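Long-range contacts in ribosomal RNA small subunit methyltransferase D (Escherichia coli, PDB 2FPO), which methylates the N2 position of guanine 966 of 16S ribosomal RNA in the assembled 30S particle, with S-adenosylmethionine as methyl donor: residues Leu59-Gly64 against Val126-Pro131; Glu153-Val158 against Leu188-Ala193; Arg15-Gln20 against Gly69-Ser74. All coordinates share one frame; numbering follows the deposited sequence.

Overall arrangement
Contacts 1 and 2 belong to one mixed sheet. Contact 1 pairs parallel strands 57-60 and 123-128; contact 2 pairs strand 154-161, next to 123-128, with the antiparallel strand 184-191. Contact 3 leaves the sheet: a loop of the N-terminal region packs on helix 67-74, which follows strand 57-60. All three are largely buried; contact 1 lies deepest, while contacts 2 and 3, each about 12 Å from the chain centre, reach the surface at Glu153 and at Gly19-Gln20. In chemistry, contact 1 is mostly apolar, ending in an aromatic-proline cluster; contact 2 is strand pairing that runs out to acidic side chains; contact 3 relies chiefly on polar side chains gripping backbone groups.

Contact 1 of 3, residues Leu59-Gly64 against Val126-Pro131; sequences LDCFAG and VFVDPP
Phe62 lays its ring against two consecutive prolines. Pro130 CB stands over one ring face, 3.8 Å from the Phe62 centroid and 15° off the ring normal, a CH-pi contact. Pro131 CD reaches Phe62 CD1 at 3.7 Å, and Val128 CG1 meets the ring edge. With CG anti to the carbonyl carbon (chi1 -51°), the ring is carried over Pro130; an alanine here would probably leave the Pro130 ring without its aromatic partner and open a gap beside Pro131 and Val128.

Before this cluster the chains run parallel, with Phe127 N bonded to Leu59 O (2.9 Å) and Cys61 N to Phe127 O (3.1 Å). Leu59 and Val126 point the same way side by side, and Cys61 SG adds an apolar touch to Val126 CG1 at 3.7 Å. On the other face Asp60, with CG anti to its backbone N, brings OD1 to Phe127 CB (3.7 Å), carboxylate and ring planes 58° apart; its OD2 takes a weak bond from Gly69 N. Where the strands part, a water links Asp60 OD1 (3.0 Å) to Asp129 N (2.8 Å).

Asp129-Pro130-Pro131 begins the Asp-Pro-Pro-aromatic signature of amino-directed methyltransferases. Asp60 and the turn after it probably form motif I, the S-adenosylmethionine-binding loop, which would place the contact beside the active site. Strands 79-83 and 154-161 flank the pair; helices 112-116 and 137-146 pack on the Leu59-Val126 face, and helix 67-74 reaches Phe127 on the other.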
loop_
_atom_site.group_PDB
_atom_site.type_symbol
_atom_site.label_atom_id
_atom_site.label_comp_id
_atom_site.label_asym_id
_atom_site.label_seq_id
_atom_site.Cartn_x
_atom_site.Cartn_y
_atom_site.Cartn_z
ATOM N N LEU A 59 -0.253 5.282 2.763
ATOM C CA LEU A 59 0.502 5.588 1.560
ATOM C C LEU A 59 0.667 4.290 0.772
ATOM O O LEU A 59 1.128 3.283 1.305
ATOM C CB LEU A 59 1.847 6.220 1.965
ATOM C CG LEU A 59 2.908 6.353 0.864
ATOM C CD1 LEU A 59 2.470 7.497 -0.094
ATOM C CD2 LEU A 59 4.278 6.593 1.526
ATOM N N ASP A 60 0.277 4.301 -0.500
ATOM C CA ASP A 60 0.481 3.143 -1.377
ATOM C C ASP A 60 1.582 3.494 -2.395
ATOM O O ASP A 60 1.354 4.319 -3.301
ATOM C CB ASP A 60 -0.827 2.820 -2.086
ATOM C CG ASP A 60 -0.856 1.416 -2.700
ATOM O OD1 ASP A 60 0.200 0.814 -2.991
ATOM O OD2 ASP A 60 -1.968 0.928 -2.918
ATOM N N CYS A 61 2.751 2.859 -2.240
ATOM C CA CYS A 61 3.940 3.194 -3.049
ATOM C C CYS A 61 3.880 2.798 -4.517
ATOM O O CYS A 61 4.618 3.390 -5.323
ATOM C CB CYS A 61 5.216 2.626 -2.422
ATOM S SG CYS A 61 5.538 3.315 -0.768
ATOM N N PHE A 62 3.075 1.780 -4.843
ATOM C CA PHE A 62 2.932 1.255 -6.219
ATOM C C PHE A 62 1.477 0.874 -6.285
ATOM O O PHE A 62 1.119 -0.324 -6.166
ATOM C CB PHE A 62 3.818 -0.007 -6.490
ATOM C CG PHE A 62 5.262 0.180 -6.114
ATOM C CD1 PHE A 62 6.174 0.679 -7.040
ATOM C CD2 PHE A 62 5.694 -0.106 -4.816
ATOM C CE1 PHE A 62 7.536 0.916 -6.651
ATOM C CE2 PHE A 62 7.029 0.108 -4.411
ATOM C CZ PHE A 62 7.960 0.603 -5.337
ATOM N N ALA A 63 0.630 1.886 -6.430
ATOM C CA ALA A 63 -0.818 1.687 -6.220
ATOM C C ALA A 63 -1.492 0.835 -7.296
ATOM O O ALA A 63 -2.474 0.154 -7.003
ATOM C CB ALA A 63 -1.538 3.029 -6.031
ATOM N N GLY A 64 -0.962 0.860 -8.515
ATOM C CA GLY A 64 -1.487 0.025 -9.630
ATOM C C GLY A 64 -2.995 0.179 -9.835
ATOM O O GLY A 64 -3.510 1.288 -10.103
ATOM N N VAL A 126 1.617 1.767 5.377
ATOM C CA VAL A 126 2.248 1.860 4.040
ATOM C C VAL A 126 2.217 0.516 3.339
ATOM O O VAL A 126 2.503 -0.531 3.956
ATOM C CB VAL A 126 3.715 2.414 4.106
ATOM C CG1 VAL A 126 4.356 2.572 2.704
ATOM C CG2 VAL A 126 3.764 3.736 4.855
ATOM N N PHE A 127 1.849 0.555 2.058
ATOM C CA PHE A 127 1.797 -0.629 1.210
ATOM C C PHE A 127 2.979 -0.622 0.237
ATOM O O PHE A 127 3.156 0.333 -0.527
ATOM C CB PHE A 127 0.498 -0.693 0.406
ATOM C CG PHE A 127 -0.755 -0.586 1.258
ATOM C CD1 PHE A 127 -1.161 -1.650 2.080
ATOM C CD2 PHE A 127 -1.545 0.552 1.200
ATOM C CE1 PHE A 127 -2.334 -1.531 2.886
ATOM C CE2 PHE A 127 -2.725 0.672 1.991
ATOM C CZ PHE A 127 -3.111 -0.371 2.834
ATOM N N VAL A 128 3.743 -1.715 0.271
ATOM C CA VAL A 128 4.944 -1.912 -0.568
ATOM C C VAL A 128 4.829 -3.232 -1.331
ATOM O O VAL A 128 5.316 -4.291 -0.913
ATOM C CB VAL A 128 6.267 -1.854 0.259
ATOM C CG1 VAL A 128 7.503 -1.867 -0.682
ATOM C CG2 VAL A 128 6.279 -0.657 1.191
ATOM N N ASP A 129 4.186 -3.156 -2.485
ATOM C CA ASP A 129 4.026 -4.309 -3.341
ATOM C C ASP A 129 4.559 -3.895 -4.713
ATOM O O ASP A 129 3.792 -3.555 -5.597
ATOM C CB ASP A 129 2.550 -4.708 -3.419
ATOM C CG ASP A 129 2.310 -5.867 -4.389
ATOM O OD1 ASP A 129 3.234 -6.708 -4.583
ATOM O OD2 ASP A 129 1.211 -5.919 -4.980
ATOM N N PRO A 130 5.897 -3.876 -4.878
ATOM C CA PRO A 130 6.400 -3.427 -6.182
ATOM C C PRO A 130 6.151 -4.393 -7.350
ATOM O O PRO A 130 6.003 -5.617 -7.120
ATOM C CB PRO A 130 7.902 -3.196 -5.917
ATOM C CG PRO A 130 8.218 -4.129 -4.780
ATOM C CD PRO A 130 6.983 -4.174 -3.924
ATOM N N PRO A 131 6.110 -3.862 -8.603
ATOM C CA PRO A 131 5.865 -4.686 -9.782
ATOM C C PRO A 131 6.982 -5.716 -9.971
ATOM O O PRO A 131 6.755 -6.799 -10.500
ATOM C CB PRO A 131 5.828 -3.649 -10.945
ATOM C CG PRO A 131 6.660 -2.521 -10.452
ATOM C CD PRO A 131 6.300 -2.444 -8.974
HETATM O O HOH W 1 2.417 -1.137 -3.166
#

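Contact 2 of 3, residues Glu153-Val158 against Leu188-Ala193; sequences EALIYV and LYQREA
In the antiparallel strand pair beyond the parallel core of the methyltransferase sheet, Ile156 and Tyr189 form a hydrogen-bonded pair, flanked by the non-hydrogen-bonded pairs Leu155-Gln190 and Tyr157-Leu188. Ile156 N donates to Tyr189 O at 2.9 Å, and Tyr189 N returns a nearly straight bond (174°) to Ile156 O. Two residues further along each strand, Arg191 N binds Ala154 O at 2.9 Å.

On one face Leu188 makes the apolar link. Its CG is anti to the backbone N (chi1 -167°), and the CD1 branch lies 3.9 Å from Leu155 CB and 4.0 Å from Tyr157 CB, bridging two side chains of the partner strand. Gln190 runs alongside Leu155: its CB and CG lie along Leu155 CD2, and OE1 also comes against that methyl, so a long polar residue can serve here while its amide lies towards the strand end. Helix 39-53 packs on Leu155 and Tyr157, whose hydroxyl bonds to Glu159.

The strand order is the class I methyltransferase pattern 3-2-1-4-5-7-6, in which strand 184-191 is the antiparallel seventh strand, inserted between 154-161 and 173-181. Its opposite face carries Tyr189, whose ring edge lies near Ile156 O and whose CD2 touches Val158 CG2 at 4.0 Å. A branched valine and a flat ring fit together here by crossing at a slant. Ile156 CD1 reaches Arg191 CB (3.9 Å), the aliphatic root of a side chain whose NE is held by a salt bridge to Glu145. At the outer end Glu153 and Glu192 lie side by side with OE1 and OE1 3.7 Å apart, carboxylate planes 64° apart, a proximity that probably costs some repulsion, eased by solvent at exposed Glu153.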
loop_
_atom_site.group_PDB
_atom_site.type_symbol
_atom_site.label_atom_id
_atom_site.label_comp_id
_atom_site.label_asym_id
_atom_site.label_seq_id
_atom_site.Cartn_x
_atom_site.Cartn_y
_atom_site.Cartn_z
ATOM N N GLU A 153 4.773 4.544 15.120
ATOM C CA GLU A 153 4.555 3.094 15.173
ATOM C C GLU A 153 3.903 2.524 13.916
ATOM O O GLU A 153 2.948 1.756 13.994
ATOM C CB GLU A 153 3.715 2.692 16.389
ATOM C CG GLU A 153 4.400 2.884 17.746
ATOM C CD GLU A 153 3.670 2.132 18.851
ATOM O OE1 GLU A 153 4.272 1.933 19.921
ATOM O OE2 GLU A 153 2.501 1.720 18.634
ATOM N N ALA A 154 4.427 2.886 12.761
ATOM C CA ALA A 154 3.811 2.529 11.490
ATOM C C ALA A 154 3.821 1.014 11.174
ATOM O O ALA A 154 4.668 0.258 11.671
ATOM C CB ALA A 154 4.477 3.335 10.374
ATOM N N LEU A 155 2.861 0.603 10.348
ATOM C CA LEU A 155 2.781 -0.745 9.786
ATOM C C LEU A 155 3.094 -0.650 8.320
ATOM O O LEU A 155 2.551 0.215 7.632
ATOM C CB LEU A 155 1.373 -1.322 9.988
ATOM C CG LEU A 155 1.087 -1.513 11.473
ATOM C CD1 LEU A 155 -0.409 -1.575 11.767
ATOM C CD2 LEU A 155 1.851 -2.745 12.004
ATOM N N ILE A 156 4.022 -1.473 7.853
ATOM C CA ILE A 156 4.420 -1.493 6.446
ATOM C C ILE A 156 4.163 -2.902 5.864
ATOM O O ILE A 156 4.718 -3.895 6.314
ATOM C CB ILE A 156 5.902 -1.102 6.248
ATOM C CG1 ILE A 156 6.245 0.216 6.957
ATOM C CG2 ILE A 156 6.269 -1.044 4.751
ATOM C CD1 ILE A 156 6.788 0.032 8.426
ATOM N N TYR A 157 3.303 -2.967 4.875
ATOM C CA TYR A 157 2.959 -4.231 4.238
ATOM C C TYR A 157 3.952 -4.431 3.111
ATOM O O TYR A 157 4.182 -3.513 2.318
ATOM C CB TYR A 157 1.506 -4.198 3.721
ATOM C CG TYR A 157 1.121 -5.316 2.754
ATOM C CD1 TYR A 157 0.906 -6.624 3.205
ATOM C CD2 TYR A 157 0.964 -5.053 1.394
ATOM C CE1 TYR A 157 0.546 -7.651 2.309
ATOM C CE2 TYR A 157 0.611 -6.060 0.503
ATOM C CZ TYR A 157 0.409 -7.348 0.952
ATOM O OH TYR A 157 0.045 -8.320 0.043
ATOM N N VAL A 158 4.552 -5.615 3.077
ATOM C CA VAL A 158 5.560 -5.962 2.092
ATOM C C VAL A 158 5.174 -7.304 1.491
ATOM O O VAL A 158 4.909 -8.272 2.200
ATOM C CB VAL A 158 7.021 -6.034 2.708
ATOM C CG1 VAL A 158 8.024 -6.491 1.660
ATOM C CG2 VAL A 158 7.432 -4.698 3.262
ATOM N N LEU A 188 3.802 -8.057 7.266
ATOM C CA LEU A 188 3.520 -6.771 7.866
ATOM C C LEU A 188 4.576 -6.504 8.924
ATOM O O LEU A 188 4.788 -7.332 9.812
ATOM C CB LEU A 188 2.107 -6.756 8.450
ATOM C CG LEU A 188 1.500 -5.410 8.860
ATOM C CD1 LEU A 188 1.311 -4.466 7.667
ATOM C CD2 LEU A 188 0.183 -5.677 9.562
ATOM N N TYR A 189 5.297 -5.393 8.755
ATOM C CA TYR A 189 6.331 -4.973 9.673
ATOM C C TYR A 189 5.788 -3.863 10.532
ATOM O O TYR A 189 4.992 -3.051 10.071
ATOM C CB TYR A 189 7.592 -4.481 8.946
ATOM C CG TYR A 189 8.342 -5.597 8.267
ATOM C CD1 TYR A 189 9.390 -6.253 8.905
ATOM C CD2 TYR A 189 7.991 -5.999 6.972
ATOM C CE1 TYR A 189 10.080 -7.287 8.275
ATOM C CE2 TYR A 189 8.662 -7.028 6.333
ATOM C CZ TYR A 189 9.690 -7.677 6.990
ATOM O OH TYR A 189 10.327 -8.691 6.328
ATOM N N GLN A 190 6.209 -3.851 11.791
ATOM C CA GLN A 190 5.927 -2.735 12.673
ATOM C C GLN A 190 7.215 -1.975 12.997
ATOM O O GLN A 190 8.241 -2.565 13.388
ATOM C CB GLN A 190 5.254 -3.196 13.964
ATOM C CG GLN A 190 4.759 -2.026 14.793
ATOM C CD GLN A 190 3.689 -2.410 15.785
ATOM O OE1 GLN A 190 2.553 -1.964 15.683
ATOM N NE2 GLN A 190 4.049 -3.240 16.755
ATOM N N ARG A 191 7.125 -0.661 12.848
ATOM C CA ARG A 191 8.261 0.208 12.981
ATOM C C ARG A 191 8.211 0.959 14.305
ATOM O O ARG A 191 7.171 1.500 14.686
ATOM C CB ARG A 191 8.292 1.161 11.789
ATOM C CG ARG A 191 9.469 2.093 11.759
ATOM C CD ARG A 191 9.020 3.525 11.867
ATOM N NE ARG A 191 10.161 4.400 11.703
ATOM C CZ ARG A 191 10.209 5.643 12.152
ATOM N NH1 ARG A 191 9.151 6.167 12.762
ATOM N NH2 ARG A 191 11.321 6.353 11.998
ATOM N N GLU A 192 9.325 0.953 15.025
ATOM C CA GLU A 192 9.469 1.804 16.214
ATOM C C GLU A 192 10.280 3.052 15.897
ATOM O O GLU A 192 11.404 2.957 15.395
ATOM C CB GLU A 192 10.122 1.025 17.350
ATOM C CG GLU A 192 9.242 -0.047 17.926
ATOM C CD GLU A 192 7.911 0.492 18.439
ATOM O OE1 GLU A 192 7.910 1.262 19.434
ATOM O OE2 GLU A 192 6.866 0.126 17.846
ATOM N N ALA A 193 9.707 4.221 16.176
ATOM C CA ALA A 193 10.426 5.492 15.989
ATOM C C ALA A 193 11.744 5.474 16.743
ATOM O O ALA A 193 11.764 5.709 17.950
ATOM C CB ALA A 193 9.575 6.687 16.449
#

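Contact 3 of 3, residues Arg15-Gln20 against Gly69-Ser74; sequences RIIGGQ and GLEALS
Glu71 holds the backbone of Ile17 and Gly18 with its carboxylate, fastening the loop between strands 13-15 and 25-27 of the N-terminal hairpin to helix 67-74, the first helix after the opening strand of the Rossmann-like methyltransferase sheet. Its OE1 accepts Ile17 N at 3.0 Å through the syn lone pair, with an N-H...O angle of 162°. OE2 takes Gly18 N in a weak, strongly bent bond. CG is anti to the backbone N and the chain bends at chi2 (76°), which brings both oxygens to the loop; a glutamate suits the place because it has two acceptors and the length to deliver them.

Beside it, Ile16 packs CD1 on Leu70 CB (4.2 Å) and rests CG2 on Ser74, giving the loop an apolar foot on the helix. Ser74 OG donates to Gly18 O; the modelled distance is unusually short, so its exact length is doubtful. The two glycines fit the close approach: a beta carbon on Gly18 would press on Glu71 OE2, and one on Gly19, whose phi is positive, would collide with Ser74 O.

At the helix end, where carbonyls run out of partners within the helix, Gln20 supplies two donors. Its backbone N meets Ser74 O at 2.9 Å from above the carbonyl plane, and its NE2 reaches Leu73 O at 3.2 Å, with that oxygen close to the plane of the Gln20 amide.

Further out, Arg42 binds Glu71 OE1 and also Arg15 O, while Arg75 forms a salt bridge with Glu71 OE2. These two cations would probably keep the buried carboxylate ionised and fix its rotation. Ser74 OG is also hydrogen-bonded to Trp21 N.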
loop_
_atom_site.group_PDB
_atom_site.type_symbol
_atom_site.label_atom_id
_atom_site.label_comp_id
_atom_site.label_asym_id
_atom_site.label_seq_id
_atom_site.Cartn_x
_atom_site.Cartn_y
_atom_site.Cartn_z
ATOM N N ARG A 15 -12.964 -5.633 -7.338
ATOM C CA ARG A 15 -14.071 -5.622 -6.384
ATOM C C ARG A 15 -13.558 -5.197 -5.010
ATOM O O ARG A 15 -12.553 -5.712 -4.542
ATOM C CB ARG A 15 -14.824 -6.964 -6.340
ATOM C CG ARG A 15 -16.249 -6.820 -5.774
ATOM C CD ARG A 15 -16.955 -8.173 -5.513
ATOM N NE ARG A 15 -16.034 -9.149 -4.929
ATOM C CZ ARG A 15 -16.390 -10.261 -4.292
ATOM N NH1 ARG A 15 -17.676 -10.572 -4.119
ATOM N NH2 ARG A 15 -15.441 -11.064 -3.819
ATOM N N ILE A 16 -14.227 -4.210 -4.412
ATOM C CA ILE A 16 -13.967 -3.789 -3.045
ATOM C C ILE A 16 -14.710 -4.756 -2.100
ATOM O O ILE A 16 -15.938 -4.871 -2.127
ATOM C CB ILE A 16 -14.347 -2.321 -2.803
ATOM C CG1 ILE A 16 -13.402 -1.393 -3.604
ATOM C CG2 ILE A 16 -14.277 -1.997 -1.305
ATOM C CD1 ILE A 16 -13.767 0.068 -3.586
ATOM N N ILE A 17 -13.949 -5.475 -1.288
ATOM C CA ILE A 17 -14.554 -6.563 -0.532
ATOM C C ILE A 17 -15.036 -6.175 0.861
ATOM O O ILE A 17 -15.733 -6.961 1.498
ATOM C CB ILE A 17 -13.645 -7.804 -0.476
ATOM C CG1 ILE A 17 -12.284 -7.440 0.076
ATOM C CG2 ILE A 17 -13.545 -8.466 -1.862
ATOM C CD1 ILE A 17 -11.618 -8.569 0.774
ATOM N N GLY A 18 -14.676 -4.973 1.322
ATOM C CA GLY A 18 -15.077 -4.514 2.646
ATOM C C GLY A 18 -15.379 -3.035 2.770
ATOM O O GLY A 18 -15.109 -2.251 1.858
ATOM N N GLY A 19 -15.926 -2.662 3.924
ATOM C CA GLY A 19 -16.212 -1.274 4.294
ATOM C C GLY A 19 -17.399 -0.607 3.606
ATOM O O GLY A 19 -18.350 -1.260 3.181
ATOM N N GLN A 20 -17.337 0.707 3.477
ATOM C CA GLN A 20 -18.478 1.457 2.961
ATOM C C GLN A 20 -18.813 1.164 1.496
ATOM O O GLN A 20 -19.964 1.296 1.113
ATOM C CB GLN A 20 -18.296 2.954 3.187
ATOM C CG GLN A 20 -17.154 3.573 2.418
ATOM C CD GLN A 20 -16.909 4.993 2.852
ATOM O OE1 GLN A 20 -17.819 5.836 2.817
ATOM N NE2 GLN A 20 -15.677 5.275 3.272
ATOM N N GLY A 69 -5.182 0.722 -1.785
ATOM C CA GLY A 69 -5.600 2.062 -1.353
ATOM C C GLY A 69 -7.114 2.239 -1.273
ATOM O O GLY A 69 -7.624 2.850 -0.339
ATOM N N LEU A 70 -7.824 1.690 -2.255
ATOM C CA LEU A 70 -9.285 1.762 -2.319
ATOM C C LEU A 70 -10.010 0.976 -1.232
ATOM O O LEU A 70 -10.993 1.428 -0.636
ATOM C CB LEU A 70 -9.774 1.342 -3.709
ATOM C CG LEU A 70 -9.409 2.358 -4.803
ATOM C CD1 LEU A 70 -9.774 1.813 -6.176
ATOM C CD2 LEU A 70 -10.115 3.669 -4.539
ATOM N N GLU A 71 -9.521 -0.216 -0.975
ATOM C CA GLU A 71 -10.001 -1.000 0.156
ATOM C C GLU A 71 -9.725 -0.248 1.481
ATOM O O GLU A 71 -10.581 -0.232 2.371
ATOM C CB GLU A 71 -9.311 -2.368 0.077
ATOM C CG GLU A 71 -9.809 -3.441 0.966
ATOM C CD GLU A 71 -11.100 -4.044 0.500
ATOM O OE1 GLU A 71 -11.244 -4.390 -0.707
ATOM O OE2 GLU A 71 -11.972 -4.158 1.376
ATOM N N ALA A 72 -8.550 0.403 1.598
ATOM C CA ALA A 72 -8.236 1.214 2.790
ATOM C C ALA A 72 -9.231 2.353 2.978
ATOM O O ALA A 72 -9.786 2.506 4.059
ATOM C CB ALA A 72 -6.744 1.733 2.787
ATOM N N LEU A 73 -9.525 3.108 1.919
ATOM C CA LEU A 73 -10.500 4.175 1.998
ATOM C C LEU A 73 -11.905 3.687 2.337
ATOM O O LEU A 73 -12.650 4.352 3.062
ATOM C CB LEU A 73 -10.529 4.976 0.690
ATOM C CG LEU A 73 -9.230 5.755 0.482
ATOM C CD1 LEU A 73 -9.020 5.986 -1.034
ATOM C CD2 LEU A 73 -9.156 7.079 1.302
ATOM N N SER A 74 -12.266 2.539 1.787
ATOM C CA SER A 74 -13.570 1.970 2.045
ATOM C C SER A 74 -13.762 1.725 3.554
ATOM O O SER A 74 -14.828 2.013 4.112
ATOM C CB SER A 74 -13.733 0.672 1.258
ATOM O OG SER A 74 -15.063 0.195 1.367
#